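Local coordinates for protein 1-deoxy-D-xylulose 5-phosphate reductoisomerase (Moraxella catarrhalis, PDB 4ZQG) that catalyses the NAD(P)H-dependent rearrangement and reduction of 1-deoxy-D-xylulose 5-phosphate to 2-C-methyl-D-erythritol 4-phosphate in the MEP pathway of isoprenoid synthesis, at residues A37-S42 / E87-I92; E91-E96 / T114-G119; K208-H213 / D225-M230; A325-R330 / C367-T372; A335-N340 / E389-M394. All blocks are in the same frame, centred on the assembly; numbering follows the deposited sequence. Where two conformers were deposited one is given.

Interaction 1: residues A37-S42 / E87-I92. With NAD (nicotinamide-adenine-dinucleotide), chain C.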
# COMPACT_ATOMS: atom_id res chain seq x y z
N ALA A 37 12.89 17.12 26.30
CA ALA A 37 12.43 18.50 26.23
C ALA A 37 11.07 18.65 25.63
O ALA A 37 10.65 17.83 24.89
CB ALA A 37 13.42 19.34 25.47
N LEU A 38 10.38 19.73 25.99
CA LEU A 38 9.03 20.04 25.50
C LEU A 38 8.99 21.54 25.33
O LEU A 38 9.62 22.22 26.09
CB LEU A 38 7.98 19.66 26.54
CG LEU A 38 7.95 18.22 27.01
CD1 LEU A 38 7.00 18.09 28.18
CD2 LEU A 38 7.46 17.32 25.90
N THR A 39 8.28 22.05 24.33
CA THR A 39 8.22 23.48 24.12
C THR A 39 6.84 23.92 23.79
O THR A 39 6.08 23.17 23.20
CB THR A 39 9.08 23.94 22.94
OG1 THR A 39 8.36 23.85 21.69
CG2 THR A 39 10.42 23.19 22.89
N GLY A 40 6.52 25.15 24.17
CA GLY A 40 5.19 25.70 23.99
C GLY A 40 5.25 27.22 23.96
O GLY A 40 5.98 27.80 24.72
N PHE A 41 4.49 27.87 23.10
CA PHE A 41 4.65 29.30 22.94
C PHE A 41 3.77 30.03 23.92
O PHE A 41 4.28 30.77 24.74
CB PHE A 41 4.36 29.71 21.48
CG PHE A 41 4.82 31.11 21.11
CD1 PHE A 41 3.89 32.14 20.93
CD2 PHE A 41 6.18 31.39 20.92
CE1 PHE A 41 4.31 33.41 20.57
CE2 PHE A 41 6.59 32.67 20.55
CZ PHE A 41 5.66 33.67 20.38
N SER A 42 2.46 29.81 23.87
CA SER A 42 1.50 30.59 24.63
C SER A 42 0.94 29.90 25.88
O SER A 42 0.66 30.57 26.85
CB SER A 42 0.31 30.97 23.75
OG SER A 42 0.58 32.18 23.07
N GLU A 87 16.27 31.08 20.46
CA GLU A 87 17.54 30.69 20.99
C GLU A 87 17.36 29.38 21.75
O GLU A 87 18.19 28.48 21.64
CB GLU A 87 18.07 31.82 21.88
CG GLU A 87 18.08 33.20 21.18
CD GLU A 87 16.91 34.15 21.55
OE1 GLU A 87 17.19 35.16 22.27
OE2 GLU A 87 15.74 33.93 21.13
N GLY A 88 16.26 29.28 22.51
CA GLY A 88 15.93 28.08 23.27
C GLY A 88 15.61 26.88 22.40
O GLY A 88 15.99 25.76 22.70
N LEU A 89 14.91 27.12 21.30
CA LEU A 89 14.55 26.07 20.40
C LEU A 89 15.79 25.49 19.71
O LEU A 89 15.95 24.27 19.61
CB LEU A 89 13.56 26.60 19.36
CG LEU A 89 12.29 27.25 19.90
CD1 LEU A 89 11.39 27.76 18.79
CD2 LEU A 89 11.55 26.28 20.79
N ILE A 90 16.69 26.36 19.29
CA ILE A 90 17.91 25.94 18.63
C ILE A 90 18.72 25.06 19.57
O ILE A 90 19.21 24.01 19.18
CB ILE A 90 18.72 27.18 18.11
CG1 ILE A 90 17.99 27.79 16.91
CG2 ILE A 90 20.14 26.81 17.68
CD1 ILE A 90 18.17 29.30 16.77
N GLU A 91 18.80 25.46 20.82
CA GLU A 91 19.50 24.69 21.82
C GLU A 91 18.94 23.31 22.03
O GLU A 91 19.68 22.35 22.10
CB GLU A 91 19.44 25.45 23.15
CG GLU A 91 20.40 24.94 24.20
CD GLU A 91 20.29 25.71 25.53
OE1 GLU A 91 20.23 27.00 25.59
OE2 GLU A 91 20.29 24.97 26.53
N ILE A 92 17.63 23.21 22.16
CA ILE A 92 16.98 21.93 22.37
C ILE A 92 17.15 21.07 21.15
O ILE A 92 17.44 19.88 21.26
CB ILE A 92 15.49 22.12 22.65
CG1 ILE A 92 15.28 22.46 24.11
CG2 ILE A 92 14.71 20.86 22.32
CD1 ILE A 92 14.01 23.24 24.33
PA NAD C . -1.07 23.98 16.62
O1A NAD C . -1.46 25.35 16.19
O2A NAD C . -2.07 23.04 17.25
O5B NAD C . 0.27 23.99 17.52
C5B NAD C . 1.47 24.65 17.15
C4B NAD C . 2.57 24.45 18.21
O4B NAD C . 3.66 25.31 17.86
C3B NAD C . 2.13 24.81 19.64
O3B NAD C . 2.71 23.95 20.62
C2B NAD C . 2.66 26.23 19.81
O2B NAD C . 3.11 26.51 21.13
C1B NAD C . 3.84 26.33 18.85
N9A NAD C . 3.94 27.69 18.24
C8A NAD C . 2.93 28.36 17.65
N7A NAD C . 3.35 29.58 17.21
C5A NAD C . 4.64 29.70 17.52
C6A NAD C . 5.64 30.77 17.32
N6A NAD C . 5.30 31.93 16.69
N1A NAD C . 6.87 30.50 17.80
C2A NAD C . 7.18 29.34 18.44
N3A NAD C . 6.32 28.33 18.67
C4A NAD C . 5.04 28.46 18.21
O3 NAD C . -0.45 23.29 15.29
PN NAD C . -0.70 21.81 14.69
O1N NAD C . -2.08 21.87 14.07
O2N NAD C . -0.25 20.80 15.71
O5D NAD C . 0.40 21.90 13.52
C5D NAD C . 1.78 21.66 13.76
C4D NAD C . 2.52 21.44 12.44
O4D NAD C . 2.31 20.12 11.92
C3D NAD C . 2.02 22.41 11.38
O3D NAD C . 3.14 22.76 10.57
C2D NAD C . 0.98 21.63 10.62
O2D NAD C . 0.80 22.15 9.29
C1D NAD C . 1.55 20.21 10.69
N1N NAD C . 0.51 19.17 10.65
C2N NAD C . -0.45 19.10 11.60
C3N NAD C . -1.47 18.13 11.53
C7N NAD C . -2.54 18.00 12.59
O7N NAD C . -3.21 16.98 12.64
N7N NAD C . -2.74 18.97 13.47
C4N NAD C . -1.47 17.24 10.47
C5N NAD C . -0.48 17.34 9.53
C6N NAD C . 0.51 18.31 9.62
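Strand 37-39 and helix 87-92 run nearly antiparallel at 151°, their axes 10.0 Å apart, with Ala37 abreast of Ile92 and Thr39 abreast of Leu89. Both branches of Ile92 do the touching. Its CG2 lies 3.7 Å from Ala37 CB, while CD1, at the end of the other branch, reaches 3.9 Å from Thr39 CG2. The Ile92 and Thr39 side chains slide past each other in opposite directions. Leu89 comes across Thr39 at about a right angle and sets its CD2 3.9 Å from the same methyl, CG2, so that one threonine methyl receives both helix residues. Thr39 can offer that methyl because OG1 sits between the backbone N and carbonyl carbon (chi1 86°), bonded to Gly13 N. This is helix-on-sheet packing in the Rossmann-type nucleotide-binding domain, where helix 85-93 covers one face of the parallel sheet and also meets Cys60 on strand 58-61. Farther along, at Phe41, the chain meets the cofactor. Phe41 N gives a hydrogen bond of 2.8 Å, 158° at the hydrogen, to NAD O2B on the adenosine ribose. The Phe41 ring lies against the adenine, with NAD C6A 3.7 Å above the plane of the phenyl ring, offset toward its rim.

Interaction 2: residues E91-E96 / T114-G119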
# COMPACT_ATOMS: atom_id res chain seq x y z
N GLU A 91 18.80 25.46 20.82
CA GLU A 91 19.50 24.69 21.82
C GLU A 91 18.94 23.31 22.03
O GLU A 91 19.68 22.35 22.10
CB GLU A 91 19.44 25.45 23.15
CG GLU A 91 20.40 24.94 24.20
CD GLU A 91 20.29 25.71 25.53
OE1 GLU A 91 20.23 27.00 25.59
OE2 GLU A 91 20.29 24.97 26.53
N ILE A 92 17.63 23.21 22.16
CA ILE A 92 16.98 21.93 22.37
C ILE A 92 17.15 21.07 21.15
O ILE A 92 17.44 19.88 21.26
CB ILE A 92 15.49 22.12 22.65
CG1 ILE A 92 15.28 22.46 24.11
CG2 ILE A 92 14.71 20.86 22.32
CD1 ILE A 92 14.01 23.24 24.33
N ALA A 93 16.97 21.69 19.98
CA ALA A 93 17.10 20.97 18.72
C ALA A 93 18.49 20.42 18.44
O ALA A 93 18.60 19.44 17.72
CB ALA A 93 16.66 21.83 17.56
N SER A 94 19.54 21.04 19.00
CA SER A 94 20.92 20.57 18.77
C SER A 94 21.57 19.94 19.99
O SER A 94 22.76 19.63 19.98
CB SER A 94 21.80 21.70 18.25
OG SER A 94 21.76 22.81 19.10
N ASP A 95 20.78 19.72 21.01
CA ASP A 95 21.26 19.27 22.28
C ASP A 95 21.93 17.91 22.11
O ASP A 95 21.35 16.97 21.53
CB ASP A 95 20.07 19.25 23.25
CG ASP A 95 20.46 18.95 24.68
OD1 ASP A 95 21.22 17.98 24.88
OD2 ASP A 95 19.95 19.67 25.60
N GLU A 96 23.14 17.80 22.64
CA GLU A 96 23.95 16.58 22.52
C GLU A 96 23.19 15.39 23.10
O GLU A 96 23.37 14.29 22.66
CB GLU A 96 25.33 16.78 23.17
CG GLU A 96 26.25 15.56 23.21
N THR A 114 14.21 23.52 13.11
CA THR A 114 14.29 22.41 12.17
C THR A 114 15.69 22.32 11.57
O THR A 114 16.25 21.26 11.53
CB THR A 114 13.23 22.49 11.08
OG1 THR A 114 11.94 22.59 11.69
CG2 THR A 114 13.27 21.24 10.15
N LEU A 115 16.26 23.45 11.16
CA LEU A 115 17.60 23.46 10.64
C LEU A 115 18.64 23.06 11.66
O LEU A 115 19.54 22.27 11.35
CB LEU A 115 17.99 24.82 10.12
CG LEU A 115 17.38 25.23 8.80
CD1 LEU A 115 17.66 26.70 8.58
CD2 LEU A 115 17.95 24.44 7.66
N ALA A 116 18.57 23.65 12.84
CA ALA A 116 19.47 23.29 13.93
C ALA A 116 19.48 21.77 14.13
O ALA A 116 20.53 21.16 14.30
CB ALA A 116 19.05 23.98 15.23
N ALA A 117 18.30 21.17 14.13
CA ALA A 117 18.19 19.72 14.23
C ALA A 117 18.86 19.01 13.01
O ALA A 117 19.61 18.05 13.17
CB ALA A 117 16.73 19.32 14.38
N ALA A 118 18.63 19.48 11.80
CA ALA A 118 19.33 18.89 10.66
C ALA A 118 20.84 19.11 10.79
O ALA A 118 21.63 18.19 10.55
CB ALA A 118 18.79 19.42 9.35
N GLY A 119 21.23 20.30 11.25
CA GLY A 119 22.65 20.63 11.42
C GLY A 119 23.36 19.76 12.43
O GLY A 119 24.58 19.58 12.36
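Ala93 turns its CB toward helix 111-120, onto the ground between Ala116 and Ala117. The methyl-to-methyl distances are nearly equal: Ala93 CB is 4.0 Å from Ala116 CB and 4.1 Å from Ala117 CB. The two partners differ in how they face it. Ala116 sends its methyl toward Ala93, whereas Ala117 holds its own to one side and brings up the backbone. That exposes Ala117 CA to Ala93 O at 3.5 Å, a CA-H...O contact with 143° at the hydrogen. With nothing bulkier than methyl groups at the centre, the CA atoms of Ala93 and Ala117 come within 4.8 Å, very close for two backbones. Ser94, where the chain leaves helical geometry, stands at the margin with its CB 4.2 Å from Ala116 O. Its hydroxyl takes no part across the contact: a chi1 of 54° folds OG back over its own backbone, and it is hydrogen-bonded to Ile90 O. Both segments belong to the Rossmann-type domain. Helix 85-93 ends here against helix 111-120, which rests through Ala117 and Ala118 on Ile124 of strand 123-126 and through Leu115 on helix 130-146, while Ile92 reaches Ala10 and Leu12 of strand 7-12.

Interaction 3: residues K208-H213 / D225-M230. With FOM (3-[formyl(hydroxy)amino]propylphosphonic acid), chain E.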
# COMPACT_ATOMS: atom_id res chain seq x y z
N LYS A 208 -15.95 29.71 12.02
CA LYS A 208 -16.52 28.48 12.59
C LYS A 208 -16.70 27.38 11.49
O LYS A 208 -16.28 26.25 11.70
CB LYS A 208 -17.87 28.78 13.30
CG LYS A 208 -18.24 27.90 14.49
CD LYS A 208 -18.61 26.46 14.11
N GLU A 209 -17.30 27.73 10.33
CA GLU A 209 -17.43 26.81 9.18
C GLU A 209 -16.08 26.30 8.68
O GLU A 209 -15.82 25.10 8.63
CB GLU A 209 -18.19 27.46 8.01
CG GLU A 209 -19.70 27.32 8.08
CD GLU A 209 -20.44 28.41 7.33
OE1 GLU A 209 -21.03 29.30 7.99
OE2 GLU A 209 -20.43 28.36 6.07
N ALA A 210 -15.22 27.24 8.31
CA ALA A 210 -13.92 26.93 7.73
C ALA A 210 -12.99 26.17 8.68
O ALA A 210 -12.23 25.31 8.23
CB ALA A 210 -13.24 28.22 7.25
N VAL A 211 -13.04 26.51 9.97
CA VAL A 211 -12.09 25.96 10.94
C VAL A 211 -12.42 24.52 11.30
O VAL A 211 -11.53 23.77 11.68
CB VAL A 211 -12.00 26.81 12.24
N ASN A 212 -13.68 24.12 11.19
CA ASN A 212 -14.09 22.79 11.61
C ASN A 212 -14.21 21.83 10.42
O ASN A 212 -14.86 22.13 9.40
CB ASN A 212 -15.35 22.85 12.50
CG ASN A 212 -15.06 23.47 13.88
OD1 ASN A 212 -14.23 22.96 14.65
ND2 ASN A 212 -15.70 24.59 14.19
N HIS A 213 -13.54 20.70 10.56
CA HIS A 213 -13.30 19.79 9.45
C HIS A 213 -14.07 18.51 9.72
O HIS A 213 -14.01 18.00 10.83
CB HIS A 213 -11.79 19.49 9.36
CG HIS A 213 -11.38 18.76 8.12
ND1 HIS A 213 -11.76 17.45 7.87
CD2 HIS A 213 -10.62 19.13 7.06
CE1 HIS A 213 -11.26 17.06 6.71
NE2 HIS A 213 -10.57 18.06 6.20
N ASP A 225 -6.26 26.07 5.80
CA ASP A 225 -5.58 25.62 4.63
C ASP A 225 -6.26 24.41 3.95
O ASP A 225 -6.19 24.24 2.71
CB ASP A 225 -4.16 25.26 5.03
CG ASP A 225 -3.28 26.48 5.20
OD1 ASP A 225 -3.70 27.62 4.78
OD2 ASP A 225 -2.15 26.26 5.73
N SER A 226 -6.91 23.57 4.75
CA SER A 226 -7.64 22.45 4.20
C SER A 226 -8.92 22.95 3.52
O SER A 226 -9.23 22.54 2.41
CB SER A 226 -7.91 21.44 5.29
OG SER A 226 -8.81 20.48 4.80
N ALA A 227 -9.64 23.85 4.17
CA ALA A 227 -10.80 24.50 3.55
C ALA A 227 -10.55 25.11 2.15
O ALA A 227 -11.40 25.01 1.29
CB ALA A 227 -11.37 25.56 4.50
N THR A 228 -9.40 25.77 1.95
CA THR A 228 -9.05 26.46 0.67
C THR A 228 -8.26 25.56 -0.28
O THR A 228 -8.06 25.88 -1.45
CB THR A 228 -8.14 27.70 0.90
OG1 THR A 228 -6.83 27.28 1.30
CG2 THR A 228 -8.70 28.61 1.96
N MET A 229 -7.77 24.46 0.28
CA MET A 229 -6.94 23.50 -0.43
C MET A 229 -5.50 23.95 -0.61
O MET A 229 -4.70 23.26 -1.23
CB MET A 229 -7.55 23.10 -1.76
CG MET A 229 -6.95 21.78 -2.28
SD MET A 229 -8.04 20.63 -3.14
CE MET A 229 -9.38 20.60 -1.96
N MET A 230 -5.14 25.06 -0.00
CA MET A 230 -3.75 25.42 0.08
C MET A 230 -2.93 24.37 0.84
O MET A 230 -1.73 24.26 0.60
CB MET A 230 -3.63 26.78 0.77
CG MET A 230 -2.20 27.27 0.93
SD MET A 230 -1.38 27.38 -0.67
CE MET A 230 -2.11 28.89 -1.33
O2 FOM E . -2.97 17.48 6.44
N1 FOM E . -3.77 16.56 7.08
C1 FOM E . -3.30 15.45 7.48
O1 FOM E . -2.14 15.15 7.29
C2 FOM E . -5.17 16.94 7.19
C3 FOM E . -5.52 17.02 5.70
C4 FOM E . -6.88 17.61 5.47
PA1 FOM E . -7.02 17.74 3.71
OP1 FOM E . -7.02 16.25 3.13
OP2 FOM E . -5.80 18.32 3.16
OP3 FOM E . -8.32 18.56 3.18
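Ser226 and His213 meet beside the phosphonate of fosmidomycin, in the inhibitor pocket of the reductoisomerase's catalytic domain. Ser226 OG donates a hydrogen bond to FOM OP3, at 2.6 Å, and this is the direct polar grip that the two segments have on the inhibitor. Ser226 OG also lies at the edge of the imidazole, near its plane, 3.2 Å from His213 CD2. The ring also flanks the inhibitor's propyl chain, where His213 NE2 approaches FOM C4 to 3.8 Å from an oblique direction. Both side chains extend from their backbones in the same sense: CG of His213 (chi1 -170°) and OG of Ser226 (chi1 170°) stand opposite the backbone N, which carries ring and hydroxyl out to the ligand. Further bonds fix the ring's rotation, since ND1 is bonded to the backbone N of Asn215 and NE2 to Ser190 OG, which is also hydrogen-bonded to the inhibitor; Trp216 packs against the imidazole edge-to-face. Asn231 and Lys232, just past the end of segment 225-230, also bind the inhibitor.

Behind this shell the two helices touch through alanines. Ala227 CB lies 3.8 Å from Ala210 O and 4.3 Å from Ala210 CB, so helix 207-211 backs directly onto helix 220-228. Each helix end is tied off locally. Asn212 ND2 donates to Lys208 O, 3.0 Å away, which lies 29° out of the plane of the asparagine amide. In the break before helix 230-243, Thr228 forms an ST turn, its OG1 accepting from Met230 N at 3.1 Å.

Interaction 4: residues A325-R330 / C367-T372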
# COMPACT_ATOMS: atom_id res chain seq x y z
N ALA A 325 -0.08 26.95 -5.97
CA ALA A 325 1.02 26.23 -5.35
C ALA A 325 1.86 25.47 -6.34
O ALA A 325 3.09 25.35 -6.18
CB ALA A 325 0.50 25.28 -4.30
N ARG A 326 1.19 24.94 -7.37
CA ARG A 326 1.92 24.22 -8.39
C ARG A 326 2.78 25.21 -9.15
O ARG A 326 3.97 25.02 -9.28
CB ARG A 326 0.98 23.44 -9.31
CG ARG A 326 1.72 22.36 -10.10
CD ARG A 326 0.80 21.51 -10.96
NE ARG A 326 -0.04 20.66 -10.15
CZ ARG A 326 0.36 19.51 -9.61
NH1 ARG A 326 -0.51 18.80 -8.87
NH2 ARG A 326 1.61 19.08 -9.79
N TYR A 327 2.16 26.30 -9.58
CA TYR A 327 2.86 27.40 -10.21
C TYR A 327 4.07 27.77 -9.40
O TYR A 327 5.17 27.91 -9.93
CB TYR A 327 1.92 28.57 -10.40
CG TYR A 327 2.57 29.85 -10.87
CD1 TYR A 327 3.45 29.86 -11.97
CD2 TYR A 327 2.29 31.08 -10.24
CE1 TYR A 327 4.03 31.05 -12.40
CE2 TYR A 327 2.86 32.26 -10.67
CZ TYR A 327 3.73 32.25 -11.74
OH TYR A 327 4.29 33.44 -12.15
N ALA A 328 3.91 27.89 -8.09
CA ALA A 328 5.02 28.29 -7.24
C ALA A 328 6.06 27.19 -7.16
O ALA A 328 7.25 27.46 -7.23
CB ALA A 328 4.53 28.68 -5.85
N ALA A 329 5.63 25.95 -7.05
CA ALA A 329 6.58 24.84 -7.01
C ALA A 329 7.50 24.85 -8.22
O ALA A 329 8.68 24.60 -8.09
CB ALA A 329 5.86 23.53 -6.92
N ARG A 330 6.94 25.15 -9.40
CA ARG A 330 7.74 25.28 -10.61
C ARG A 330 8.69 26.47 -10.57
O ARG A 330 9.80 26.39 -11.10
CB ARG A 330 6.82 25.41 -11.84
CG ARG A 330 6.31 24.08 -12.36
CD ARG A 330 4.88 24.18 -12.89
NE ARG A 330 4.82 24.25 -14.35
CZ ARG A 330 3.76 23.86 -15.07
NH1 ARG A 330 2.69 23.39 -14.45
NH2 ARG A 330 3.78 23.97 -16.39
N CYS A 367 0.52 38.52 -4.59
CA CYS A 367 1.89 38.37 -4.11
C CYS A 367 2.85 37.56 -5.04
O CYS A 367 4.03 37.91 -5.17
CB CYS A 367 1.87 37.76 -2.72
SG CYS A 367 1.37 38.96 -1.47
N LEU A 368 2.37 36.48 -5.66
CA LEU A 368 3.25 35.73 -6.52
C LEU A 368 3.63 36.60 -7.71
O LEU A 368 4.80 36.62 -8.10
CB LEU A 368 2.63 34.41 -6.96
CG LEU A 368 2.66 33.31 -5.91
CD1 LEU A 368 1.55 32.31 -6.15
CD2 LEU A 368 4.01 32.62 -5.87
N ASP A 369 2.64 37.33 -8.25
CA ASP A 369 2.82 38.15 -9.44
C ASP A 369 3.33 39.56 -9.19
O ASP A 369 3.48 40.33 -10.12
CB ASP A 369 1.51 38.20 -10.25
CG ASP A 369 1.15 36.85 -10.86
OD1 ASP A 369 0.00 36.72 -11.34
OD2 ASP A 369 1.99 35.91 -10.86
N ASP A 370 3.61 39.90 -7.94
CA ASP A 370 4.16 41.22 -7.59
C ASP A 370 5.63 41.40 -7.97
O ASP A 370 6.47 40.59 -7.59
CB ASP A 370 4.03 41.43 -6.10
CG ASP A 370 4.52 42.78 -5.66
OD1 ASP A 370 3.69 43.53 -5.10
OD2 ASP A 370 5.72 43.08 -5.87
N LYS A 371 5.93 42.51 -8.66
CA LYS A 371 7.28 42.71 -9.21
C LYS A 371 8.35 42.82 -8.11
O LYS A 371 9.47 42.35 -8.29
CB LYS A 371 7.32 43.93 -10.13
CG LYS A 371 6.52 43.74 -11.42
N THR A 372 7.98 43.39 -6.97
CA THR A 372 8.92 43.53 -5.86
C THR A 372 9.24 42.20 -5.18
O THR A 372 10.35 41.97 -4.69
CB THR A 372 8.40 44.56 -4.84
OG1 THR A 372 8.07 45.75 -5.57
CG2 THR A 372 9.43 44.90 -3.79
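Tyr327 lays its ring beside the end of helix 359-368, where its CE2 comes within 4.3 Å of Leu368 CB. The approach is oblique. At the rim of the same ring stands the carboxylate of Asp369: OD2 lies near the ring plane, 3.8 Å from Tyr327 CE2 and 3.6 Å from Tyr327 OH. The ring and carboxylate planes are 70° apart. Tyr327 reaches this far because its CG stands opposite the backbone N (chi1 172°), throwing the ring outward from helix 320-331 to the exposed margin of the contact. Deeper in, the packing is purely apolar. Leu368 points at helix 320-331 and places CD2 4.0 Å from Ala328 CB. Both residues also touch Ala335 of helix 333-351, so three helices converge at this spot. Past Asp369 the helix gives way to a short turn before helix 371-374. Asp370 takes the N-cap position of that helix, its OD2 accepting from Ile373 N and, weakly, from Thr372 N, while OD1 pairs with Lys405 of helix 387-409. The whole is a corner of the helical C-terminal domain of DXP reductoisomerase, where helices 320-331, 333-351 and 359-368 come together.

Interaction 5: residues A335-N340 / E389-M394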
# COMPACT_ATOMS: atom_id res chain seq x y z
N ALA A 335 9.42 31.62 -4.82
CA ALA A 335 7.97 31.72 -5.02
C ALA A 335 7.20 30.93 -4.00
O ALA A 335 6.03 31.20 -3.78
CB ALA A 335 7.58 31.24 -6.40
N CYS A 336 7.83 29.92 -3.45
CA CYS A 336 7.21 29.09 -2.41
C CYS A 336 7.09 29.82 -1.08
O CYS A 336 6.10 29.65 -0.36
CB CYS A 336 7.97 27.79 -2.25
SG CYS A 336 7.68 26.74 -3.68
N ILE A 337 8.10 30.64 -0.81
CA ILE A 337 8.11 31.57 0.30
C ILE A 337 7.05 32.63 0.09
O ILE A 337 6.17 32.82 0.91
CB ILE A 337 9.50 32.17 0.47
CG1 ILE A 337 10.42 31.07 0.97
CG2 ILE A 337 9.47 33.37 1.41
CD1 ILE A 337 11.88 31.42 0.87
N ALA A 338 7.11 33.31 -1.04
CA ALA A 338 6.04 34.22 -1.37
C ALA A 338 4.74 33.51 -1.09
O ALA A 338 3.89 34.05 -0.43
CB ALA A 338 6.11 34.66 -2.83
N LEU A 339 4.61 32.27 -1.55
CA LEU A 339 3.35 31.53 -1.42
C LEU A 339 2.95 31.29 0.02
O LEU A 339 1.84 31.61 0.42
CB LEU A 339 3.42 30.16 -2.10
CG LEU A 339 2.15 29.29 -1.99
CD1 LEU A 339 1.25 29.47 -3.20
CD2 LEU A 339 2.51 27.82 -1.81
N ASN A 340 3.85 30.67 0.77
CA ASN A 340 3.56 30.26 2.11
C ASN A 340 3.29 31.42 3.08
O ASN A 340 2.28 31.43 3.79
CB ASN A 340 4.70 29.45 2.68
CG ASN A 340 4.43 29.07 4.11
OD1 ASN A 340 3.36 28.52 4.40
ND2 ASN A 340 5.33 29.45 5.01
N GLU A 389 19.44 33.66 6.08
CA GLU A 389 19.12 35.11 6.19
C GLU A 389 18.33 35.59 4.99
O GLU A 389 17.47 36.48 5.11
CB GLU A 389 20.38 36.00 6.40
N ARG A 390 18.64 34.99 3.84
CA ARG A 390 17.91 35.23 2.60
C ARG A 390 16.45 34.76 2.69
O ARG A 390 15.55 35.46 2.23
CB ARG A 390 18.64 34.58 1.43
CG ARG A 390 19.90 35.32 1.02
CD ARG A 390 21.03 34.46 0.49
NE ARG A 390 21.26 34.60 -0.94
CZ ARG A 390 22.46 34.56 -1.55
NH1 ARG A 390 23.59 34.40 -0.87
NH2 ARG A 390 22.52 34.69 -2.88
N ILE A 391 16.22 33.59 3.30
CA ILE A 391 14.85 33.08 3.50
C ILE A 391 14.05 33.99 4.45
O ILE A 391 12.92 34.37 4.17
CB ILE A 391 14.83 31.61 4.00
CG1 ILE A 391 15.37 30.67 2.91
CG2 ILE A 391 13.41 31.18 4.38
CD1 ILE A 391 15.91 29.34 3.39
N LEU A 392 14.65 34.35 5.57
CA LEU A 392 13.97 35.21 6.57
C LEU A 392 13.72 36.63 6.05
O LEU A 392 12.65 37.18 6.28
CB LEU A 392 14.77 35.25 7.86
CG LEU A 392 14.92 33.90 8.56
CD1 LEU A 392 15.92 34.04 9.69
CD2 LEU A 392 13.59 33.36 9.08
N THR A 393 14.67 37.20 5.32
CA THR A 393 14.48 38.53 4.73
C THR A 393 13.29 38.57 3.78
O THR A 393 12.54 39.54 3.75
CB THR A 393 15.76 38.95 4.00
OG1 THR A 393 16.83 38.95 4.95
CG2 THR A 393 15.63 40.33 3.39
N MET A 394 13.11 37.50 3.00
CA MET A 394 12.02 37.45 2.04
C MET A 394 10.73 37.21 2.76
O MET A 394 9.70 37.76 2.39
CB MET A 394 12.23 36.32 1.04
CG MET A 394 11.02 36.13 0.12
SD MET A 394 11.26 36.86 -1.48
CE MET A 394 9.91 36.14 -2.36
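Ile337 is the main bump of this helix-helix contact in the C-terminal helical bundle, and it drops between Ile391 and Met394, one turn apart on the long helix 387-409. The short segments 335-340 and 389-394 cross at -40° with 10.3 Å between their axes, and the CA atoms of Ile337 and Met394 come nearest, at 7.3 Å. The two branches of Ile337 divide the work. CG2 presses on the middle of the methionine chain, 3.4 Å from Met394 CG, whereas CD1, at the end of the longer branch, settles on Ile391 CG2 at 3.8 Å. The two isoleucines meet at about a right angle; Met394 comes over Ile337 obliquely.

Met394 supplies the return bump. Its CG leaves opposite the backbone N (chi1 173°), and then the chain bends at chi2 (101°), which swings the far end around Ile337 toward helix 333-351. There CE rests on the low surface offered by Ala338, 4.1 Å from Ala338 CB. One side chain therefore flanks Ile337 and covers its neighbour as well.

All four residues are buried. Neighbouring parts of the chain touch the same residues: Ile391 also meets Ala135 of helix 130-146 and Phe381, and Ala338 meets Tyr377. On the far side of its helix Leu339 packs against helix 230-243. Segment 389-394 carries a local bond too, Thr393 OG1 donating to Glu389 O at 2.6 Å, from the opposite face of that carbonyl to Thr393 N.

Interactions 1 and 2 share helix 85-93 in the nucleotide-binding domain: the first, buried, lays it on the sheet with branched side chains; the second, only partly buried, sets its end against helix 111-120 with alanines, and Ile90 CG2 touches Ala116 CB between them. Interactions 4 and 5 meet around Ala335 in the C-terminal bundle, the former running out to an exposed Tyr327 and Asp369, the latter fully buried and apolar. Interaction 3 is also buried, yet it is the one that puts polar side chains onto the inhibitor; it touches interaction 5 through Met230 and Leu339. Cofactor and inhibitor contacts thus fall to interactions 1 and 3, whose centres lie 28 Å apart.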